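Local coordinates for transaminase (PDB 5G0A) that transfers amino groups with S enantioselectivity, using pyridoxal-5'-phosphate as cofactor, as an omega-transaminase of the class-III aminotransferase family, at the interface of chains A and B. Numbering follows the deposited sequence. Chains: chain A/B, Transaminase.

Contacts 1 and 2 share no residue, and the centres of their C-alpha atoms lie about 15 Å apart along one two-fold interface. Both set a cofactor-site residue of chain A against chain B: A:Thr120 in contact 1, with A:Ser122 behind it holding the A:Trp151 backbone, and A:Lys298 in contact 2. Contact 1 brings the start of helix 121-136 of each chain close to the two-fold axis; contact 2 places B:Thr330 and B:Tyr331 beside the lysine and B:Phe84 over A:Ser303 and A:Cys61. The active site is therefore built at the subunit boundary, as in class-III aminotransferases generally, whose dimer is the minimal catalytic unit; the deposited assembly holds four copies.

Contact 1: the interface of chains A and B. Residues chain A 120, 122-123, 151-152; chain B 118, 123, 126, 152.
The indole of A:Trp151 meets B:Glu123 with its rim: the backbone carbonyl O of B:Glu123 lies in the ring plane, 3.4 Å from CH2, and a water occupies the same plane beside NE1. One face is capped from within chain A by the methyl CG2 of A:Thr152, 3.5 Å above the ring plane and over its centre. The carboxylate of B:Glu123 is tilted 56° to the indole, and its CD packs 3.6 Å from CZ2; that of B:Glu126 stands almost upright to the ring, with CB against CZ3.

B:Glu123 reaches this spot with its chain extended beyond CG (chi2 -171°), meeting A:Thr120 from the opposite direction. The hydroxyl OG1 of A:Thr120 donates a hydrogen bond of 2.8 Å to carboxylate OE2, arriving from above the carboxylate plane, 38° out of it. OE2 also holds the water, at 2.6 Å, which bonds on to the indole NE1 in a nearly straight line. In turn OG1 accepts the backbone N-H of A:Glu123, so the first turn of helix 121-136 positions the threonine hydroxyl. An alanine in place of B:Glu123 would probably leave this hydroxyl and the water without their common partner and uncover the CZ2 edge of the indole.

The two Glu123 carboxylates approach across the two-fold axis, with 4.8 Å between OE2 of A:Glu123 and OE2 of B:Glu123, which may raise the proton affinity of one of them. The patch probably helps pin the partner helix against the loop at A:Thr120, which lines the pyridoxal-5'-phosphate pocket. A:Ser122, another residue of that pocket, accepts the backbone N-H of A:Trp151 on OG. B:Glu126, bent at chi2, crosses A:Thr152 at about a right angle, while its OE2 receives OG1 of B:Thr152 at 2.6 Å through the anti lone pair.

Contact 2: the interface of chains A and B. Residues chain A 59, 61-62, 298, 303; chain B 84, 330-331.
A:Ser303 is wedged between two aromatic rings of chain B. Its CB sits over the face of B:Phe84, 3.9 Å from the ring centroid in a CH-pi contact, while its hydroxyl OG lies in the plane of B:Tyr331 at the edge, 3.3 Å from CE1. With CG of B:Phe84 anti to the backbone N (chi1 169°), the phenyl ring is laid across the serine, and its CE2 rests 3.6 Å from the sulfur SG of A:Cys61. A:Val62 crosses the phenyl side chain obliquely, its CG2 near CD2.

The serine hydroxyl is fixed from its own chain, donating 2.8 Å to the carbonyl O of A:Cys61 from well above the carbonyl plane. The bond between OG and the phenol OH of B:Tyr331 is weak. That phenol instead points at the backbone of A:Lys298, where OH can donate to the carbonyl O at 3.1 Å, and a water bridges the same two oxygens.

B:Thr330 crosses the lysine side chain at about a right angle, its hydroxyl OG1 3.3 Å from CE of A:Lys298. The lysine runs straight as far as CE, and the last torsion (chi4 112°) swings NZ off that line, aside from this hydroxyl. On the other branch, CG2 of B:Thr330 faces SG of A:Cys61, and A:Leu59 slides past in the opposite direction, its CD1 3.7 Å from the threonine CA.

A:Lys298 is the family's catalytic lysine, which forms the Schiff base with pyridoxal-5'-phosphate. Packing from chain B probably helps brace its backbone and flank, and B:Thr330 probably helps complete the phosphate site, which would tie the active site to the dimer.

Contact 1: the interface of chains A and B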
loop_
_atom_site.group_PDB
_atom_site.type_symbol
_atom_site.label_atom_id
_atom_site.label_comp_id
_atom_site.label_asym_id
_atom_site.label_seq_id
_atom_site.Cartn_x
_atom_site.Cartn_y
_atom_site.Cartn_z
ATOM N N THR A 120 9.541 13.840 -20.258
ATOM C CA THR A 120 10.553 12.798 -20.005
ATOM C C THR A 120 10.011 11.381 -20.209
ATOM O O THR A 120 8.801 11.187 -20.274
ATOM C CB THR A 120 11.114 12.899 -18.565
ATOM O OG1 THR A 120 10.106 12.475 -17.631
ATOM C CG2 THR A 120 11.578 14.335 -18.251
ATOM N N SER A 122 10.226 8.930 -18.039
ATOM C CA SER A 122 9.541 8.523 -16.784
ATOM C C SER A 122 8.139 9.068 -16.775
ATOM O O SER A 122 7.184 8.363 -16.409
ATOM C CB SER A 122 10.318 9.015 -15.535
ATOM O OG SER A 122 11.529 8.294 -15.425
ATOM N N GLU A 123 7.979 10.325 -17.200
ATOM C CA GLU A 123 6.652 10.903 -17.280
ATOM C C GLU A 123 5.788 10.135 -18.300
ATOM O O GLU A 123 4.581 9.973 -18.091
ATOM C CB GLU A 123 6.699 12.400 -17.621
ATOM C CG GLU A 123 7.134 13.278 -16.433
ATOM C CD GLU A 123 6.891 14.761 -16.650
ATOM O OE1 GLU A 123 6.716 15.200 -17.822
ATOM O OE2 GLU A 123 6.895 15.512 -15.651
ATOM N N TRP A 151 12.253 6.522 -13.045
ATOM C CA TRP A 151 12.641 6.733 -11.643
ATOM C C TRP A 151 11.573 7.406 -10.783
ATOM O O TRP A 151 11.677 7.405 -9.549
ATOM C CB TRP A 151 13.955 7.558 -11.593
ATOM C CG TRP A 151 13.747 8.959 -12.107
ATOM C CD1 TRP A 151 13.820 9.376 -13.419
ATOM C CD2 TRP A 151 13.370 10.110 -11.341
ATOM N NE1 TRP A 151 13.526 10.716 -13.499
ATOM C CE2 TRP A 151 13.252 11.194 -12.246
ATOM C CE3 TRP A 151 13.124 10.337 -9.984
ATOM C CZ2 TRP A 151 12.931 12.488 -11.836
ATOM C CZ3 TRP A 151 12.771 11.633 -9.571
ATOM C CH2 TRP A 151 12.665 12.686 -10.500
ATOM N N THR A 152 10.584 8.039 -11.414
ATOM C CA THR A 152 9.564 8.760 -10.663
ATOM C C THR A 152 8.665 7.735 -9.935
ATOM O O THR A 152 8.704 6.537 -10.241
ATOM C CB THR A 152 8.767 9.716 -11.566
ATOM O OG1 THR A 152 8.309 9.003 -12.729
ATOM C CG2 THR A 152 9.664 10.883 -12.019
ATOM N N VAL B 118 16.129 18.845 -12.440
ATOM C CA VAL B 118 15.331 17.886 -13.197
ATOM C C VAL B 118 14.562 18.635 -14.279
ATOM O O VAL B 118 14.877 19.790 -14.574
ATOM C CB VAL B 118 14.401 17.065 -12.253
ATOM C CG1 VAL B 118 15.228 16.079 -11.417
ATOM C CG2 VAL B 118 13.588 17.987 -11.332
ATOM N N GLU B 123 8.648 16.295 -11.247
ATOM C CA GLU B 123 9.935 15.608 -11.007
ATOM C C GLU B 123 10.696 16.204 -9.821
ATOM O O GLU B 123 11.335 15.473 -9.064
ATOM C CB GLU B 123 10.808 15.600 -12.258
ATOM C CG GLU B 123 10.312 14.575 -13.300
ATOM C CD GLU B 123 11.283 14.390 -14.453
ATOM O OE1 GLU B 123 12.183 15.243 -14.627
ATOM O OE2 GLU B 123 11.161 13.363 -15.159
ATOM N N GLU B 126 8.954 14.834 -6.751
ATOM C CA GLU B 126 9.375 13.414 -6.587
ATOM C C GLU B 126 10.732 13.335 -5.904
ATOM O O GLU B 126 10.952 12.522 -4.974
ATOM C CB GLU B 126 9.436 12.661 -7.936
ATOM C CG GLU B 126 8.111 12.592 -8.706
ATOM C CD GLU B 126 7.191 11.462 -8.230
ATOM O OE1 GLU B 126 7.621 10.603 -7.439
ATOM O OE2 GLU B 126 6.038 11.442 -8.675
ATOM N N THR B 152 2.667 13.172 -11.227
ATOM C CA THR B 152 3.345 11.883 -11.323
ATOM C C THR B 152 3.070 11.103 -10.022
ATOM O O THR B 152 2.617 11.689 -9.020
ATOM C CB THR B 152 4.870 12.062 -11.578
ATOM O OG1 THR B 152 5.375 13.028 -10.650
ATOM C CG2 THR B 152 5.161 12.593 -13.008
HETATM O O HOH W 1 13.221 11.997 -16.027
#

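Contact 2: the interface of chains A and B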
loop_
_atom_site.group_PDB
_atom_site.type_symbol
_atom_site.label_atom_id
_atom_site.label_comp_id
_atom_site.label_asym_id
_atom_site.label_seq_id
_atom_site.Cartn_x
_atom_site.Cartn_y
_atom_site.Cartn_z
ATOM N N LEU A 59 23.117 8.195 -22.795
ATOM C CA LEU A 59 22.248 7.167 -22.202
ATOM C C LEU A 59 21.441 6.503 -23.320
ATOM O O LEU A 59 20.232 6.315 -23.211
ATOM C CB LEU A 59 21.339 7.753 -21.111
ATOM C CG LEU A 59 22.048 8.417 -19.917
ATOM C CD1 LEU A 59 21.043 9.253 -19.117
ATOM C CD2 LEU A 59 22.706 7.345 -19.046
ATOM N N CYS A 61 20.684 7.640 -26.164
ATOM C CA CYS A 61 19.615 8.611 -26.321
ATOM C C CYS A 61 19.887 9.766 -27.283
ATOM O O CYS A 61 19.025 10.644 -27.445
ATOM C CB CYS A 61 19.226 9.194 -24.937
ATOM S SG CYS A 61 20.535 10.036 -24.064
ATOM N N VAL A 62 21.063 9.783 -27.908
ATOM C CA VAL A 62 21.386 10.851 -28.858
ATOM C C VAL A 62 21.374 10.272 -30.280
ATOM O O VAL A 62 22.365 10.332 -31.012
ATOM C CB VAL A 62 22.710 11.552 -28.495
ATOM C CG1 VAL A 62 22.825 12.881 -29.254
ATOM C CG2 VAL A 62 22.738 11.864 -27.002
ATOM N N LYS A 298 14.047 9.804 -25.000
ATOM C CA LYS A 298 15.390 9.629 -25.595
ATOM C C LYS A 298 15.449 9.957 -27.094
ATOM O O LYS A 298 15.508 11.117 -27.468
ATOM C CB LYS A 298 15.892 8.222 -25.253
ATOM C CG LYS A 298 16.132 8.112 -23.728
ATOM C CD LYS A 298 16.794 6.773 -23.323
ATOM C CE LYS A 298 17.174 6.689 -21.805
ATOM N NZ LYS A 298 16.371 5.726 -21.062
ATOM N N SER A 303 17.465 13.609 -27.560
ATOM C CA SER A 303 17.932 14.449 -26.445
ATOM C C SER A 303 18.229 15.910 -26.799
ATOM O O SER A 303 18.848 16.607 -26.010
ATOM C CB SER A 303 19.185 13.853 -25.786
ATOM O OG SER A 303 18.937 12.521 -25.413
ATOM N N PHE B 84 23.965 17.334 -26.018
ATOM C CA PHE B 84 23.399 16.832 -24.773
ATOM C C PHE B 84 24.454 16.057 -23.995
ATOM O O PHE B 84 25.142 15.207 -24.560
ATOM C CB PHE B 84 22.225 15.895 -25.082
ATOM C CG PHE B 84 21.766 15.127 -23.862
ATOM C CD1 PHE B 84 21.093 15.805 -22.843
ATOM C CD2 PHE B 84 22.076 13.775 -23.704
ATOM C CE1 PHE B 84 20.719 15.142 -21.677
ATOM C CE2 PHE B 84 21.694 13.096 -22.524
ATOM C CZ PHE B 84 21.012 13.791 -21.524
ATOM N N THR B 330 17.275 10.938 -17.452
ATOM C CA THR B 330 18.007 11.272 -18.690
ATOM C C THR B 330 18.254 12.791 -18.816
ATOM O O THR B 330 19.414 13.225 -18.951
ATOM C CB THR B 330 17.281 10.737 -19.953
ATOM O OG1 THR B 330 17.096 9.316 -19.814
ATOM C CG2 THR B 330 18.133 10.988 -21.209
ATOM N N TYR B 331 17.187 13.582 -18.776
ATOM C CA TYR B 331 17.286 15.005 -19.082
ATOM C C TYR B 331 17.614 15.893 -17.879
ATOM O O TYR B 331 17.703 17.112 -18.011
ATOM C CB TYR B 331 16.056 15.510 -19.839
ATOM C CG TYR B 331 15.895 14.775 -21.158
ATOM C CD1 TYR B 331 17.009 14.506 -21.961
ATOM C CD2 TYR B 331 14.654 14.322 -21.583
ATOM C CE1 TYR B 331 16.886 13.824 -23.164
ATOM C CE2 TYR B 331 14.525 13.649 -22.808
ATOM C CZ TYR B 331 15.657 13.400 -23.579
ATOM O OH TYR B 331 15.580 12.724 -24.798
HETATM O O HOH W 2 13.202 12.784 -26.193
#